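Local coordinates for protein CRISPR system Cmr subunit Cmr1-1 (Pyrococcus furiosus, PDB 4W8Z) that binds RNA and, with Cmr6, caps the elongated type III-B Cmr ribonucleoprotein, a CRISPR complex that targets invading nucleic acids, at residues A[42-47]-A[64-70]; A[47-52]-A[220-224]; A[140-144]-A[201-206]; A[8-12]-A[171-176]; A[75-79]-A[132-138]. One frame throughout, in Å; residues are numbered along the deposited sequence.

Contact 1: residues A[42-47]-A[64-70]; sequences MRWWFR and IENQVFG
Residues 42-47 and 64-69 are helical turns from consecutive helices, 38-54 and 58-69, packed as a helical hairpin in the RAMP domain. The two short axes run roughly antiparallel, at 145°, and approach to 10.7 Å; the register pairs Arg43 with Phe69 (CA-CA 7.1 Å) and Arg47 with Glu65 (7.2 Å). Met42 touches lightly, its CB 4.4 Å from Phe69 CE1. Arg43, t at chi1 to chi3, reaches out to the second helix: NE gives a 2.8 Å hydrogen bond to Glu65 OE1 within a salt bridge, and NH2 donates to Gly70 O at 2.6 Å. Its CA sits over the Phe69 ring, 4.0 Å from the centroid, as a CH-pi contact. Phe46 (chi1 t) is a knob in the hole formed by Ile64, Glu65, Val68 and Phe69. Phe69, chi1 m, turns its edge to the Phe46 face in an offset edge-to-face pair, centroids 5.7 Å apart and planes at 64°; Phe46 CZ lies 3.9 Å from Ile64 CG2. Arg47 NE is 3.6 Å from Glu65 OE2, a long salt bridge with the oxygen well out of the guanidinium plane. Gly70 leaves the helix with phi 82°, where a CB would jam against the preceding carbonyl. The chemistry is thus divided: an aromatic and aliphatic centre holds the helices together, while Glu65 balances two arginines and Arg43 also ties down the carbonyl just past the helix end.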
# COMPACT_ATOMS: atom_id res chain seq x y z
N MET A 42 6.53 3.03 6.79
CA MET A 42 7.76 3.66 6.31
C MET A 42 8.89 2.64 6.29
O MET A 42 9.64 2.55 5.31
CB MET A 42 8.14 4.85 7.20
CG MET A 42 7.33 6.11 6.95
SD MET A 42 7.79 7.45 8.07
CE MET A 42 9.54 7.58 7.71
N ARG A 43 8.99 1.87 7.37
CA ARG A 43 9.99 0.82 7.47
C ARG A 43 9.79 -0.19 6.35
O ARG A 43 10.75 -0.65 5.73
CB ARG A 43 9.92 0.14 8.83
CG ARG A 43 11.17 -0.63 9.20
CD ARG A 43 10.91 -1.59 10.34
NE ARG A 43 12.16 -2.03 10.95
CZ ARG A 43 12.71 -1.47 12.02
NH1 ARG A 43 12.10 -0.44 12.60
NH2 ARG A 43 13.86 -1.93 12.51
N TRP A 44 8.53 -0.54 6.10
CA TRP A 44 8.20 -1.48 5.03
C TRP A 44 8.68 -0.95 3.69
O TRP A 44 9.29 -1.67 2.91
CB TRP A 44 6.70 -1.75 4.97
CG TRP A 44 6.35 -2.93 4.11
CD1 TRP A 44 6.13 -4.21 4.53
CD2 TRP A 44 6.20 -2.95 2.68
NE1 TRP A 44 5.85 -5.02 3.45
CE2 TRP A 44 5.88 -4.27 2.31
CE3 TRP A 44 6.29 -1.97 1.68
CZ2 TRP A 44 5.66 -4.64 0.98
CZ3 TRP A 44 6.08 -2.34 0.37
CH2 TRP A 44 5.77 -3.67 0.03
N TRP A 45 8.40 0.33 3.44
CA TRP A 45 8.70 0.92 2.15
C TRP A 45 10.18 1.19 1.95
O TRP A 45 10.65 1.25 0.81
CB TRP A 45 7.89 2.21 1.96
CG TRP A 45 6.59 1.92 1.31
CD1 TRP A 45 5.35 1.95 1.89
CD2 TRP A 45 6.39 1.49 -0.04
NE1 TRP A 45 4.39 1.59 0.98
CE2 TRP A 45 5.00 1.30 -0.22
CE3 TRP A 45 7.24 1.25 -1.12
CZ2 TRP A 45 4.45 0.88 -1.43
CZ3 TRP A 45 6.70 0.84 -2.32
CH2 TRP A 45 5.31 0.66 -2.47
N PHE A 46 10.92 1.32 3.04
CA PHE A 46 12.36 1.45 2.92
C PHE A 46 12.94 0.17 2.34
O PHE A 46 13.85 0.21 1.51
CB PHE A 46 13.01 1.75 4.27
CG PHE A 46 14.50 1.65 4.25
CD1 PHE A 46 15.27 2.68 3.74
CD2 PHE A 46 15.14 0.51 4.73
CE1 PHE A 46 16.64 2.58 3.71
CE2 PHE A 46 16.51 0.41 4.70
CZ PHE A 46 17.27 1.45 4.19
N ARG A 47 12.41 -0.96 2.77
CA ARG A 47 12.90 -2.26 2.33
C ARG A 47 12.60 -2.47 0.85
O ARG A 47 13.38 -3.09 0.13
CB ARG A 47 12.28 -3.39 3.15
CG ARG A 47 12.53 -3.29 4.64
CD ARG A 47 12.27 -4.63 5.30
NE ARG A 47 12.93 -5.70 4.54
CZ ARG A 47 13.12 -6.93 4.99
NH1 ARG A 47 12.71 -7.28 6.20
NH2 ARG A 47 13.73 -7.82 4.22
N ILE A 64 21.35 -2.32 7.00
CA ILE A 64 21.04 -0.92 6.77
C ILE A 64 19.69 -0.55 7.37
O ILE A 64 19.53 0.54 7.93
CB ILE A 64 21.05 -0.58 5.27
CG1 ILE A 64 22.28 -1.19 4.61
CG2 ILE A 64 20.99 0.93 5.06
CD1 ILE A 64 22.83 -0.39 3.45
N GLU A 65 18.72 -1.45 7.27
CA GLU A 65 17.39 -1.21 7.83
C GLU A 65 17.44 -0.96 9.33
O GLU A 65 16.85 0.00 9.83
CB GLU A 65 16.45 -2.38 7.55
CG GLU A 65 15.10 -2.24 8.24
CD GLU A 65 14.27 -3.50 8.19
OE1 GLU A 65 13.23 -3.56 8.88
OE2 GLU A 65 14.65 -4.44 7.45
N ASN A 66 18.15 -1.83 10.05
CA ASN A 66 18.35 -1.63 11.48
C ASN A 66 19.17 -0.38 11.73
O ASN A 66 18.95 0.33 12.71
CB ASN A 66 19.04 -2.85 12.10
CG ASN A 66 18.12 -4.05 12.20
OD1 ASN A 66 16.90 -3.91 12.26
ND2 ASN A 66 18.71 -5.24 12.25
N GLN A 67 20.11 -0.10 10.84
CA GLN A 67 21.00 1.04 11.00
C GLN A 67 20.22 2.36 10.88
O GLN A 67 20.62 3.37 11.46
CB GLN A 67 22.12 1.00 9.97
CG GLN A 67 23.41 1.65 10.43
CD GLN A 67 24.53 1.51 9.43
OE1 GLN A 67 24.35 0.95 8.34
NE2 GLN A 67 25.71 2.01 9.78
N VAL A 68 19.12 2.34 10.13
CA VAL A 68 18.29 3.53 9.99
C VAL A 68 17.17 3.56 11.02
O VAL A 68 16.98 4.56 11.71
CB VAL A 68 17.66 3.62 8.58
CG1 VAL A 68 16.75 4.83 8.48
CG2 VAL A 68 18.75 3.68 7.51
N PHE A 69 16.44 2.45 11.15
CA PHE A 69 15.24 2.42 11.97
C PHE A 69 15.43 1.82 13.37
O PHE A 69 14.51 1.83 14.18
CB PHE A 69 14.14 1.64 11.25
CG PHE A 69 13.57 2.36 10.06
CD1 PHE A 69 12.54 3.27 10.21
CD2 PHE A 69 14.07 2.11 8.78
CE1 PHE A 69 12.02 3.93 9.12
CE2 PHE A 69 13.54 2.77 7.69
CZ PHE A 69 12.51 3.67 7.85
N GLY A 70 16.62 1.29 13.65
CA GLY A 70 16.89 0.71 14.95
C GLY A 70 16.39 -0.72 15.08
O GLY A 70 15.57 -1.18 14.29

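Contact 2: residues A[47-52]-A[220-224]; sequences RALAGS and YATLK
Two hydrogen bonds fasten the irregular segment 220-224 to the helical turns 47-52. Leu223 N donates to Ala48 O at 2.9 Å, nearly straight at 166°, and Lys224 N donates to Ser52 OG at 3.1 Å. Ser52, chi1 m, also gives its hydroxyl hydrogen back to Ala48 O, with OG and O 2.9 Å apart, so Ala48 O accepts from both segments and Ser52 OG relays between them. The same carbonyl takes a CA-H...O contact from Thr222, CA to O 3.3 Å. The backbones come very close, with Ala48 CA and Thr222 CA just 3.9 Å apart. Tyr220 and Thr222 are extended (phi/psi -141/164° and -134/157°), whereas Leu223 and Lys224 turn to helical angles, which brings their successive NH groups toward helix 38-54. Gly51 permits this approach: a CB there would lie 2.8 Å from Tyr220 CE2, and its CA instead meets the edge of that ring, 3.8 Å from CE2. Leu49 CD2 packs on Leu223 CD2 at 3.6 Å; the Arg47 guanidinium, CZ 6.0 Å from the Tyr220 ring centroid, makes at most a weak cation-pi contact. Such loop-on-helix docking joins the N-terminal RAMP region to the lead-in of strand 226-231, in the C-terminal, Cmr1-like region of the same clan, whose sheet also holds strand 294-302. Leu49 and Leu223 also meet helices 136-152 and 188-206, while Tyr220 rests on Leu61 of helix 58-69.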
# COMPACT_ATOMS: atom_id res chain seq x y z
N ARG A 47 12.41 -0.96 2.77
CA ARG A 47 12.90 -2.26 2.33
C ARG A 47 12.60 -2.47 0.85
O ARG A 47 13.38 -3.09 0.13
CB ARG A 47 12.28 -3.39 3.15
CG ARG A 47 12.53 -3.29 4.64
CD ARG A 47 12.27 -4.63 5.30
NE ARG A 47 12.93 -5.70 4.54
CZ ARG A 47 13.12 -6.93 4.99
NH1 ARG A 47 12.71 -7.28 6.20
NH2 ARG A 47 13.73 -7.82 4.22
N ALA A 48 11.46 -1.95 0.41
CA ALA A 48 11.05 -2.09 -0.99
C ALA A 48 11.92 -1.22 -1.89
O ALA A 48 12.22 -1.60 -3.02
CB ALA A 48 9.59 -1.72 -1.15
N LEU A 49 12.33 -0.06 -1.39
CA LEU A 49 13.21 0.82 -2.14
C LEU A 49 14.63 0.27 -2.17
O LEU A 49 15.18 -0.01 -3.24
CB LEU A 49 13.22 2.24 -1.54
CG LEU A 49 11.93 3.04 -1.59
CD1 LEU A 49 12.18 4.49 -1.18
CD2 LEU A 49 11.28 2.97 -2.96
N ALA A 50 15.22 0.11 -0.99
CA ALA A 50 16.59 -0.36 -0.86
C ALA A 50 16.76 -1.76 -1.44
O ALA A 50 17.76 -2.05 -2.11
CB ALA A 50 17.03 -0.33 0.59
N GLY A 51 15.78 -2.63 -1.20
CA GLY A 51 15.81 -3.99 -1.70
C GLY A 51 15.93 -4.08 -3.21
O GLY A 51 16.36 -5.10 -3.75
N SER A 52 15.55 -3.00 -3.89
CA SER A 52 15.65 -2.93 -5.35
C SER A 52 17.09 -3.03 -5.82
O SER A 52 17.35 -3.38 -6.97
CB SER A 52 15.02 -1.64 -5.87
OG SER A 52 13.64 -1.56 -5.56
N TYR A 220 11.73 -10.88 -2.31
CA TYR A 220 10.82 -10.04 -1.54
C TYR A 220 10.35 -8.88 -2.42
O TYR A 220 10.93 -8.60 -3.47
CB TYR A 220 11.50 -9.52 -0.26
CG TYR A 220 12.96 -9.16 -0.43
CD1 TYR A 220 13.96 -10.12 -0.30
CD2 TYR A 220 13.35 -7.85 -0.70
CE1 TYR A 220 15.30 -9.79 -0.45
CE2 TYR A 220 14.69 -7.51 -0.85
CZ TYR A 220 15.66 -8.49 -0.72
OH TYR A 220 16.99 -8.17 -0.87
N ALA A 221 9.28 -8.22 -1.99
CA ALA A 221 8.70 -7.12 -2.75
C ALA A 221 9.65 -5.94 -2.84
O ALA A 221 10.23 -5.51 -1.84
CB ALA A 221 7.38 -6.68 -2.14
N THR A 222 9.83 -5.42 -4.05
CA THR A 222 10.64 -4.23 -4.27
C THR A 222 9.90 -3.28 -5.19
O THR A 222 9.02 -3.70 -5.96
CB THR A 222 12.01 -4.56 -4.90
OG1 THR A 222 11.83 -5.05 -6.23
CG2 THR A 222 12.77 -5.59 -4.06
N LEU A 223 10.25 -2.00 -5.13
CA LEU A 223 9.67 -1.02 -6.03
C LEU A 223 10.07 -1.31 -7.47
O LEU A 223 9.23 -1.24 -8.38
CB LEU A 223 10.10 0.40 -5.65
CG LEU A 223 9.69 1.44 -6.70
CD1 LEU A 223 8.17 1.55 -6.77
CD2 LEU A 223 10.33 2.80 -6.44
N LYS A 224 11.34 -1.62 -7.67
CA LYS A 224 11.89 -1.86 -9.01
C LYS A 224 11.10 -2.90 -9.79
O LYS A 224 10.81 -2.71 -10.97
CB LYS A 224 13.35 -2.29 -8.93
CG LYS A 224 14.03 -2.35 -10.29
CD LYS A 224 15.34 -3.11 -10.22
CE LYS A 224 16.29 -2.67 -11.32
NZ LYS A 224 16.73 -1.26 -11.11

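Contact 3: residues A[140-144]-A[201-206]; sequences KLATL and VTGEIL
This is an antiparallel helix pair: turn 140-144 of helix 136-152 lies against turn 201-206 of helix 188-206, their short axes at 155° (signed crossing -155°) and 10.9 Å apart at closest approach. Leu141 and Thr202 are nearest in register, CA-CA 7.3 Å. The interface is aliphatic. Leu141 and Leu144 both take the mt rotamer; Leu141 leads its CG to 3.9 Å from Ile205 CG2 and its CD1 to 4.1 Å from Leu206 CD2, and Leu144 lays CD1 4.1 Å from Val201 CG1. Ile205, also mt, points toward the other helix and lies against Lys140, Leu141 and Leu144. Lys140 contributes the base of an extended side chain, its CB 3.8 Å from Ile205 CD1. Thr202 (chi1 m) spends its hydroxyl on Val198 O in its own helix. Leu49 and Phe46 of helix 38-54 close over the leucines, making this a three-helix core. Beside Lys140 and Val201, Leu144 CD1 stands 4.0 Å from Ile205 CD1.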
# COMPACT_ATOMS: atom_id res chain seq x y z
N LYS A 140 17.54 11.52 4.31
CA LYS A 140 17.14 11.41 2.91
C LYS A 140 16.36 10.12 2.70
O LYS A 140 15.29 10.12 2.08
CB LYS A 140 18.35 11.45 1.99
CG LYS A 140 18.93 12.83 1.74
CD LYS A 140 20.03 12.77 0.69
CE LYS A 140 20.53 14.15 0.31
NZ LYS A 140 21.45 14.12 -0.86
N LEU A 141 16.89 9.03 3.23
CA LEU A 141 16.27 7.72 3.11
C LEU A 141 14.94 7.63 3.87
O LEU A 141 14.02 6.93 3.45
CB LEU A 141 17.23 6.63 3.60
CG LEU A 141 18.46 6.41 2.73
CD1 LEU A 141 19.45 5.50 3.43
CD2 LEU A 141 18.05 5.84 1.39
N ALA A 142 14.85 8.34 4.99
CA ALA A 142 13.61 8.38 5.77
C ALA A 142 12.51 9.09 4.99
O ALA A 142 11.38 8.61 4.91
CB ALA A 142 13.85 9.06 7.10
N THR A 143 12.85 10.23 4.40
CA THR A 143 11.90 11.02 3.64
C THR A 143 11.45 10.30 2.37
O THR A 143 10.27 10.32 2.02
CB THR A 143 12.48 12.41 3.29
OG1 THR A 143 12.41 13.25 4.44
CG2 THR A 143 11.72 13.06 2.16
N LEU A 144 12.39 9.65 1.69
CA LEU A 144 12.06 8.85 0.52
C LEU A 144 11.06 7.77 0.88
O LEU A 144 10.10 7.52 0.15
CB LEU A 144 13.32 8.23 -0.08
CG LEU A 144 14.13 9.17 -0.99
CD1 LEU A 144 15.51 8.61 -1.24
CD2 LEU A 144 13.40 9.39 -2.31
N VAL A 201 17.85 7.92 -7.32
CA VAL A 201 18.50 8.58 -6.19
C VAL A 201 18.85 7.60 -5.07
O VAL A 201 19.95 7.65 -4.52
CB VAL A 201 17.62 9.71 -5.64
CG1 VAL A 201 17.99 10.04 -4.21
CG2 VAL A 201 17.75 10.94 -6.51
N THR A 202 17.91 6.71 -4.74
CA THR A 202 18.08 5.77 -3.64
C THR A 202 19.35 4.93 -3.79
O THR A 202 20.04 4.66 -2.81
CB THR A 202 16.87 4.82 -3.53
OG1 THR A 202 15.67 5.60 -3.42
CG2 THR A 202 16.99 3.92 -2.31
N GLY A 203 19.65 4.54 -5.02
CA GLY A 203 20.86 3.78 -5.30
C GLY A 203 22.12 4.55 -4.94
O GLY A 203 23.02 4.01 -4.30
N GLU A 204 22.16 5.82 -5.36
CA GLU A 204 23.31 6.68 -5.12
C GLU A 204 23.61 6.83 -3.63
O GLU A 204 24.76 6.76 -3.21
CB GLU A 204 23.09 8.06 -5.75
CG GLU A 204 23.19 8.07 -7.27
CD GLU A 204 22.76 9.39 -7.88
OE1 GLU A 204 22.66 10.39 -7.13
OE2 GLU A 204 22.53 9.43 -9.11
N ILE A 205 22.56 7.01 -2.84
CA ILE A 205 22.70 7.21 -1.40
C ILE A 205 23.28 5.97 -0.71
O ILE A 205 23.88 6.06 0.36
CB ILE A 205 21.34 7.60 -0.77
CG1 ILE A 205 20.77 8.85 -1.46
CG2 ILE A 205 21.46 7.85 0.72
CD1 ILE A 205 19.40 9.25 -0.96
N LEU A 206 23.11 4.81 -1.34
CA LEU A 206 23.58 3.55 -0.78
C LEU A 206 24.92 3.09 -1.38
O LEU A 206 25.55 2.17 -0.86
CB LEU A 206 22.53 2.45 -0.99
CG LEU A 206 21.11 2.68 -0.47
CD1 LEU A 206 20.16 1.67 -1.08
CD2 LEU A 206 21.07 2.59 1.05

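Contact 4: residues A[8-12]-A[171-176]; sequences FIEEF and ASSEVL
An antiparallel strand pair at the edge of the four-stranded RAMP-domain sheet runs into the serine-capped start of helix 174-178. Strand 8-16 is an inner strand and 166-172 an outermost one. Glu11 and Ser172 form a hydrogen-bonded pair (CA-CA 5.3 Å): Ser172 N donates to Glu11 O at 3.0 Å, and Glu11 N to Ser172 O at a weak 3.3 Å. Phe12 and Ala171 follow as a non-hydrogen-bonded pair, CA-CA 4.4 Å, with side chains on the face opposite to those of Glu11 and Ser172. Ser173, chi1 t, is the N-cap: its OG accepts from Leu176 N at 3.1 Å and donates to Glu10 OE1 over a very short 2.4 Å. Glu10, folded back with chi1 and chi2 both m, sets its carboxylate at the helix start, where Glu174 N (3.3 Å to OE2) and Val175 N (3.4 Å to either of OE1 and OE2) give it weak hydrogen bonds. Phe12 packs CD1 3.5 Å from Ala171 CB and CE1 4.0 Å from Leu176 CD1. Helix 136-152 lies against this same side, with Ile139 on Glu10, Leu146 on Phe12 and Thr143 on Leu176, while strand 126-133 pairs with the other edge of strand 8-16.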
# COMPACT_ATOMS: atom_id res chain seq x y z
N PHE A 8 19.35 17.77 11.15
CA PHE A 8 18.41 17.78 10.04
C PHE A 8 16.98 17.56 10.53
O PHE A 8 16.76 16.84 11.50
CB PHE A 8 18.78 16.72 9.01
CG PHE A 8 20.08 16.98 8.31
CD1 PHE A 8 20.14 17.87 7.25
CD2 PHE A 8 21.24 16.32 8.70
CE1 PHE A 8 21.33 18.11 6.60
CE2 PHE A 8 22.44 16.56 8.05
CZ PHE A 8 22.48 17.46 7.00
N ILE A 9 16.01 18.17 9.85
CA ILE A 9 14.62 18.02 10.25
C ILE A 9 13.65 18.19 9.07
O ILE A 9 13.72 19.15 8.32
CB ILE A 9 14.25 19.01 11.38
CG1 ILE A 9 12.76 18.92 11.71
CG2 ILE A 9 14.64 20.44 11.02
CD1 ILE A 9 12.36 19.70 12.94
N GLU A 10 12.74 17.22 8.93
CA GLU A 10 11.74 17.22 7.86
C GLU A 10 10.34 17.15 8.47
O GLU A 10 10.08 16.30 9.31
CB GLU A 10 11.96 16.05 6.91
CG GLU A 10 13.36 15.98 6.32
CD GLU A 10 13.51 16.85 5.09
OE1 GLU A 10 12.76 16.64 4.11
OE2 GLU A 10 14.39 17.75 5.11
N GLU A 11 9.45 18.03 8.03
CA GLU A 11 8.12 18.08 8.62
C GLU A 11 7.02 17.92 7.57
O GLU A 11 7.11 18.48 6.47
CB GLU A 11 7.93 19.40 9.37
CG GLU A 11 9.12 19.80 10.24
CD GLU A 11 8.81 21.00 11.13
OE1 GLU A 11 7.89 20.89 11.96
OE2 GLU A 11 9.50 22.03 10.98
N PHE A 12 5.99 17.15 7.90
CA PHE A 12 4.90 16.88 6.98
C PHE A 12 3.53 16.91 7.65
O PHE A 12 3.39 16.51 8.81
CB PHE A 12 5.08 15.51 6.32
CG PHE A 12 6.33 15.38 5.51
CD1 PHE A 12 6.33 15.66 4.15
CD2 PHE A 12 7.51 14.96 6.10
CE1 PHE A 12 7.48 15.53 3.41
CE2 PHE A 12 8.67 14.83 5.36
CZ PHE A 12 8.65 15.12 4.01
N ALA A 171 4.07 20.78 3.75
CA ALA A 171 5.33 20.25 4.24
C ALA A 171 6.43 21.30 4.20
O ALA A 171 6.30 22.34 3.54
CB ALA A 171 5.74 19.04 3.44
N SER A 172 7.51 21.03 4.93
CA SER A 172 8.75 21.77 4.80
C SER A 172 9.87 20.75 4.67
O SER A 172 10.35 20.20 5.66
CB SER A 172 8.99 22.68 6.00
OG SER A 172 10.26 23.31 5.92
N SER A 173 10.28 20.48 3.43
CA SER A 173 11.20 19.39 3.16
C SER A 173 12.35 19.81 2.26
O SER A 173 12.18 19.93 1.04
CB SER A 173 10.46 18.22 2.53
OG SER A 173 11.35 17.17 2.23
N GLU A 174 13.52 20.03 2.86
CA GLU A 174 14.70 20.38 2.09
C GLU A 174 15.16 19.18 1.27
O GLU A 174 15.76 19.33 0.21
CB GLU A 174 15.83 20.86 3.00
CG GLU A 174 15.58 22.23 3.62
CD GLU A 174 16.78 22.75 4.39
OE1 GLU A 174 17.86 22.11 4.33
OE2 GLU A 174 16.65 23.81 5.05
N VAL A 175 14.86 17.98 1.77
CA VAL A 175 15.25 16.75 1.07
C VAL A 175 14.49 16.59 -0.25
O VAL A 175 15.10 16.33 -1.28
CB VAL A 175 15.02 15.51 1.95
CG1 VAL A 175 15.22 14.24 1.12
CG2 VAL A 175 15.95 15.52 3.14
N LEU A 176 13.17 16.74 -0.21
CA LEU A 176 12.37 16.66 -1.42
C LEU A 176 12.73 17.77 -2.40
O LEU A 176 12.71 17.57 -3.61
CB LEU A 176 10.88 16.72 -1.10
CG LEU A 176 10.28 15.49 -0.42
CD1 LEU A 176 8.75 15.59 -0.37
CD2 LEU A 176 10.73 14.20 -1.11

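Contact 5: residues A[75-79]-A[132-138]; sequences RSRVK and ESPSERV
One serine hydroxyl, that of Ser133, serves both segments: OG donates to Arg77 O at 2.7 Å and accepts from Ser135 N at 3.1 Å, the latter bond making an ST turn. The motif is the start of an antiparallel strand pair in the RAMP-domain sheet, where loop 75-78 becomes strand 79-84 as strand 126-133 ends. Lys79 and Glu132 are a hydrogen-bonded pair, CA-CA 5.0 Å: Lys79 N donates to Glu132 O at 2.7 Å and Glu132 N to Lys79 O at 3.0 Å. Val78 CA adds a CA-H...O contact, 3.3 Å from Glu132 O. Lys79, t throughout, runs along Glu132 on one face of the sheet, NZ reaching OE2 at 3.8 Å in a long salt bridge. Arg77, near-helical at -84/-5°, breaks the extended run of its neighbours; its CB packs 3.9 Å from Val138 CG2, while the guanidinium turns to helix 58-69, NE bonding to Gln67 O. Within the loop, Ser76 OG (chi1 p) donates to Val78 O at 2.9 Å. Beyond Pro134 (-73/-24°), Ser135 is the N-cap of helix 136-152, its OG (chi1 t) accepting weakly from Val138 N at 3.3 Å. Val138, chi1 t, then points back at the loop; with Val78 (chi1 p) it joins a cluster that includes Val68. In that cluster Val138 CG1 lies 3.8 Å from Val78 CB.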
# COMPACT_ATOMS: atom_id res chain seq x y z
N ARG A 75 19.93 1.43 18.35
CA ARG A 75 19.14 2.65 18.48
C ARG A 75 18.97 3.29 17.11
O ARG A 75 19.94 3.40 16.35
CB ARG A 75 19.80 3.62 19.46
N SER A 76 17.75 3.69 16.78
CA SER A 76 17.44 4.26 15.47
C SER A 76 18.23 5.54 15.22
O SER A 76 18.37 6.38 16.11
CB SER A 76 15.95 4.53 15.33
OG SER A 76 15.52 5.52 16.25
N ARG A 77 18.72 5.69 13.99
CA ARG A 77 19.48 6.88 13.63
C ARG A 77 18.54 8.00 13.22
O ARG A 77 18.97 9.12 12.96
CB ARG A 77 20.46 6.55 12.49
CG ARG A 77 21.88 7.05 12.73
CD ARG A 77 22.89 6.26 11.90
NE ARG A 77 23.07 4.90 12.42
CZ ARG A 77 24.24 4.41 12.84
NH1 ARG A 77 25.33 5.17 12.79
NH2 ARG A 77 24.32 3.17 13.29
N VAL A 78 17.24 7.70 13.18
CA VAL A 78 16.22 8.70 12.88
C VAL A 78 15.12 8.67 13.94
O VAL A 78 14.76 7.60 14.45
CB VAL A 78 15.60 8.48 11.47
CG1 VAL A 78 14.91 7.14 11.38
CG2 VAL A 78 14.64 9.61 11.12
N LYS A 79 14.60 9.84 14.29
CA LYS A 79 13.47 9.94 15.21
C LYS A 79 12.20 10.33 14.46
O LYS A 79 12.13 11.41 13.86
CB LYS A 79 13.77 10.97 16.31
CG LYS A 79 12.64 11.14 17.31
CD LYS A 79 12.85 12.36 18.18
CE LYS A 79 11.68 12.59 19.13
NZ LYS A 79 11.75 13.92 19.79
N GLU A 132 13.61 13.44 12.28
CA GLU A 132 14.84 14.07 12.76
C GLU A 132 16.02 13.10 12.75
O GLU A 132 15.89 11.95 13.18
CB GLU A 132 14.65 14.62 14.18
CG GLU A 132 13.60 15.71 14.31
CD GLU A 132 13.44 16.19 15.73
OE1 GLU A 132 14.02 17.25 16.08
OE2 GLU A 132 12.73 15.52 16.51
N SER A 133 17.17 13.57 12.28
CA SER A 133 18.38 12.76 12.27
C SER A 133 19.63 13.63 12.20
O SER A 133 19.61 14.70 11.60
CB SER A 133 18.35 11.78 11.09
OG SER A 133 19.51 10.97 11.07
N PRO A 134 20.72 13.17 12.83
CA PRO A 134 22.01 13.85 12.67
C PRO A 134 22.62 13.59 11.28
O PRO A 134 23.43 14.39 10.81
CB PRO A 134 22.88 13.23 13.77
CG PRO A 134 22.26 11.89 14.02
CD PRO A 134 20.79 12.09 13.82
N SER A 135 22.23 12.49 10.65
CA SER A 135 22.82 12.07 9.38
C SER A 135 22.03 12.53 8.17
O SER A 135 20.80 12.45 8.14
CB SER A 135 22.96 10.55 9.35
OG SER A 135 23.47 10.12 8.10
N GLU A 136 22.74 13.01 7.15
CA GLU A 136 22.10 13.45 5.91
C GLU A 136 21.66 12.23 5.10
O GLU A 136 20.58 12.22 4.51
CB GLU A 136 23.06 14.32 5.09
CG GLU A 136 22.37 15.13 4.00
CD GLU A 136 23.35 15.73 3.00
OE1 GLU A 136 23.56 16.97 3.03
OE2 GLU A 136 23.91 14.97 2.19
N ARG A 137 22.52 11.21 5.07
CA ARG A 137 22.24 9.95 4.39
C ARG A 137 20.95 9.34 4.92
O ARG A 137 20.11 8.85 4.16
CB ARG A 137 23.41 8.99 4.58
CG ARG A 137 23.91 8.32 3.30
CD ARG A 137 25.22 7.59 3.56
NE ARG A 137 25.13 6.69 4.70
CZ ARG A 137 24.93 5.38 4.61
NH1 ARG A 137 24.82 4.80 3.42
NH2 ARG A 137 24.86 4.64 5.71
N VAL A 138 20.79 9.38 6.24
CA VAL A 138 19.64 8.77 6.91
C VAL A 138 18.34 9.55 6.67
O VAL A 138 17.32 8.96 6.32
CB VAL A 138 19.88 8.65 8.43
CG1 VAL A 138 18.58 8.38 9.16
CG2 VAL A 138 20.88 7.54 8.71

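How the contacts relate
From the N terminus, segment 8-12 of strand 8-16 opens the loop that contact 4 closes at 171-176; contacts 1 and 5 are nested inside it. Contact 1 closes first, a short hairpin of helices 38-54 and 58-69. Contact 5 follows in series, bringing the next loop onto the strand 126-133 to helix 136-152 junction, and the two meet where Arg77 bonds to Gln67 and Val68. Contact 3 opens on helix 136-152 and crosses contact 4, joining at Thr143. Contact 2 runs from Arg47, shared with contact 1, to 220-224; it encloses contacts 3 and 5 and crosses 1 and 4. They tie the four-stranded sheet, its helices and the lead-in to strand 226-231 of the C-terminal sheet.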